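Local coordinates for hypothetical protein (Parabacteroides merdae, PDB 4OO3) that is of unknown function but is probably an oxidoreductase with an NAD-binding Rossmann fold and a putative oxidoreductase C-terminal domain, at residues Asp242-Asp247 with Val291-Gly296. Residues are numbered along the deposited sequence; the frame is centred on the assembly and turned at random.
Sequences DIELID and VYKIKG
I246 lies in the shallow dip between the V291 and K293 side chains: its CB sits 3.9 Å from V291 CG1, while its CG1 lies over the Y292 backbone at CA and reaches CG of K293. I246 and D247 both face V291, and their N-H groups converge on V291 O from the same face of its carbonyl plane, I246 N at 2.9 Å. This is a classic beta bulge, in which the extra residue turns the I246 side chain toward the partner strand. V291 N returns a bond to D247 O, and beyond the bulge E244 and K293 form a regular hydrogen-bonded pair. The two segments belong to antiparallel strands of the large mixed sheet in the C-terminal domain; strand 243-255 is outermost on this side. On one face, helix 220-231 packs on Y292 and I294, and helix 419-439 on I243, L245 and Y292. Here the I243 methyl CD1 rests 3.8 Å from CB of I294, the two side chains running side by side. The Y292 ring instead leads away, CG standing between the backbone N and carbonyl carbon (chi1 62°); CB, 3.5 Å from E244 O, is the atom that meets segment 242-247. On the other face E244 and K293 run alongside each other, with OE1 3.9 Å from K293 CD. Where strand 282-294 ends, K295 N donates to D242 O at 2.8 Å, and water 1 links that same oxygen to G296 N. K295 lays its CG and CD against the D242 carboxylate, whose OD2 accepts from D238 N, while K295 NZ is hydrogen-bonded to Q235 OE1.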
loop_
_atom_site.group_PDB
_atom_site.type_symbol
_atom_site.label_atom_id
_atom_site.label_comp_id
_atom_site.label_asym_id
_atom_site.label_seq_id
_atom_site.Cartn_x
_atom_site.Cartn_y
_atom_site.Cartn_z
ATOM N N ASP A 242 11.736 2.937 -18.775
ATOM C CA ASP A 242 11.527 4.173 -18.028
ATOM C C ASP A 242 12.161 4.191 -16.642
ATOM O O ASP A 242 12.220 5.247 -16.008
ATOM C CB ASP A 242 10.025 4.431 -17.884
ATOM C CG ASP A 242 9.336 4.681 -19.221
ATOM O OD1 ASP A 242 9.991 5.182 -20.153
ATOM O OD2 ASP A 242 8.125 4.379 -19.333
ATOM N N ILE A 243 12.619 3.036 -16.166
ATOM C CA ILE A 243 13.119 2.916 -14.803
ATOM C C ILE A 243 14.593 2.554 -14.799
ATOM O O ILE A 243 14.997 1.554 -15.384
ATOM C CB ILE A 243 12.353 1.845 -13.991
ATOM C CG1 ILE A 243 10.851 2.150 -13.953
ATOM C CG2 ILE A 243 12.904 1.745 -12.576
ATOM C CD1 ILE A 243 10.482 3.406 -13.187
ATOM N N GLU A 244 15.377 3.376 -14.114
ATOM C CA GLU A 244 16.787 3.123 -13.886
ATOM C C GLU A 244 17.038 3.255 -12.394
ATOM O O GLU A 244 16.812 4.321 -11.819
ATOM C CB GLU A 244 17.640 4.149 -14.646
ATOM C CG GLU A 244 19.143 3.896 -14.579
ATOM C CD GLU A 244 19.984 5.073 -15.068
ATOM O OE1 GLU A 244 19.437 6.035 -15.647
ATOM O OE2 GLU A 244 21.211 5.034 -14.864
ATOM N N LEU A 245 17.510 2.189 -11.758
ATOM C CA LEU A 245 17.853 2.284 -10.343
ATOM C C LEU A 245 19.212 2.924 -10.190
ATOM O O LEU A 245 20.142 2.608 -10.927
ATOM C CB LEU A 245 17.822 0.925 -9.644
ATOM C CG LEU A 245 16.409 0.502 -9.249
ATOM C CD1 LEU A 245 15.748 -0.283 -10.371
ATOM C CD2 LEU A 245 16.440 -0.302 -7.967
ATOM N N ILE A 246 19.307 3.821 -9.217
ATOM C CA ILE A 246 20.508 4.585 -8.971
ATOM C C ILE A 246 21.180 4.102 -7.688
ATOM O O ILE A 246 22.372 3.819 -7.687
ATOM C CB ILE A 246 20.170 6.083 -8.867
ATOM C CG1 ILE A 246 19.484 6.564 -10.153
ATOM C CG2 ILE A 246 21.413 6.905 -8.564
ATOM C CD1 ILE A 246 20.300 6.390 -11.417
ATOM N N ASP A 247 20.424 4.000 -6.600
ATOM C CA ASP A 247 20.997 3.582 -5.325
ATOM C C ASP A 247 19.951 2.922 -4.442
ATOM O O ASP A 247 18.753 3.203 -4.568
ATOM C CB ASP A 247 21.601 4.784 -4.601
ATOM C CG ASP A 247 22.498 4.387 -3.440
ATOM O OD1 ASP A 247 23.070 3.277 -3.458
ATOM O OD2 ASP A 247 22.639 5.198 -2.503
ATOM N N VAL A 291 16.775 5.141 -4.453
ATOM C CA VAL A 291 16.867 6.247 -5.390
ATOM C C VAL A 291 16.815 5.654 -6.790
ATOM O O VAL A 291 17.551 4.723 -7.106
ATOM C CB VAL A 291 18.150 7.081 -5.209
ATOM C CG1 VAL A 291 18.214 8.198 -6.243
ATOM C CG2 VAL A 291 18.185 7.681 -3.821
ATOM N N TYR A 292 15.920 6.184 -7.612
ATOM C CA TYR A 292 15.753 5.705 -8.968
ATOM C C TYR A 292 15.280 6.823 -9.878
ATOM O O TYR A 292 14.711 7.820 -9.420
ATOM C CB TYR A 292 14.755 4.548 -9.006
ATOM C CG TYR A 292 13.351 4.897 -8.538
ATOM C CD1 TYR A 292 13.044 4.953 -7.183
ATOM C CD2 TYR A 292 12.327 5.146 -9.450
ATOM C CE1 TYR A 292 11.761 5.262 -6.751
ATOM C CE2 TYR A 292 11.041 5.453 -9.026
ATOM C CZ TYR A 292 10.763 5.509 -7.675
ATOM O OH TYR A 292 9.488 5.814 -7.237
ATOM N N LYS A 293 15.515 6.646 -11.171
ATOM C CA LYS A 293 14.986 7.558 -12.171
ATOM C C LYS A 293 13.763 6.928 -12.815
ATOM O O LYS A 293 13.784 5.752 -13.187
ATOM C CB LYS A 293 16.047 7.894 -13.215
ATOM C CG LYS A 293 17.075 8.876 -12.691
ATOM C CD LYS A 293 18.158 9.196 -13.703
ATOM C CE LYS A 293 18.947 10.416 -13.249
ATOM N NZ LYS A 293 20.274 10.510 -13.908
ATOM N N ILE A 294 12.694 7.714 -12.903
ATOM C CA ILE A 294 11.478 7.314 -13.587
ATOM C C ILE A 294 11.210 8.352 -14.675
ATOM O O ILE A 294 10.900 9.507 -14.378
ATOM C CB ILE A 294 10.278 7.153 -12.620
ATOM C CG1 ILE A 294 8.964 7.102 -13.409
ATOM C CG2 ILE A 294 10.222 8.279 -11.600
ATOM C CD1 ILE A 294 7.801 6.536 -12.633
ATOM N N LYS A 295 11.359 7.928 -15.932
ATOM C CA LYS A 295 11.259 8.812 -17.092
ATOM C C LYS A 295 12.103 10.067 -16.912
ATOM O O LYS A 295 11.629 11.182 -17.135
ATOM C CB LYS A 295 9.799 9.184 -17.378
ATOM C CG LYS A 295 8.882 7.976 -17.419
ATOM C CD LYS A 295 7.864 8.034 -18.540
ATOM C CE LYS A 295 6.743 9.007 -18.244
ATOM N NZ LYS A 295 6.283 9.665 -19.497
ATOM N N GLY A 296 13.350 9.874 -16.492
ATOM C CA GLY A 296 14.312 10.971 -16.368
ATOM C C GLY A 296 14.258 11.712 -15.044
ATOM O O GLY A 296 15.155 12.497 -14.750
HETATM O O HOH W 1 14.337 7.250 -16.007
HETATM O O HOH W 2 5.618 6.617 -20.077
#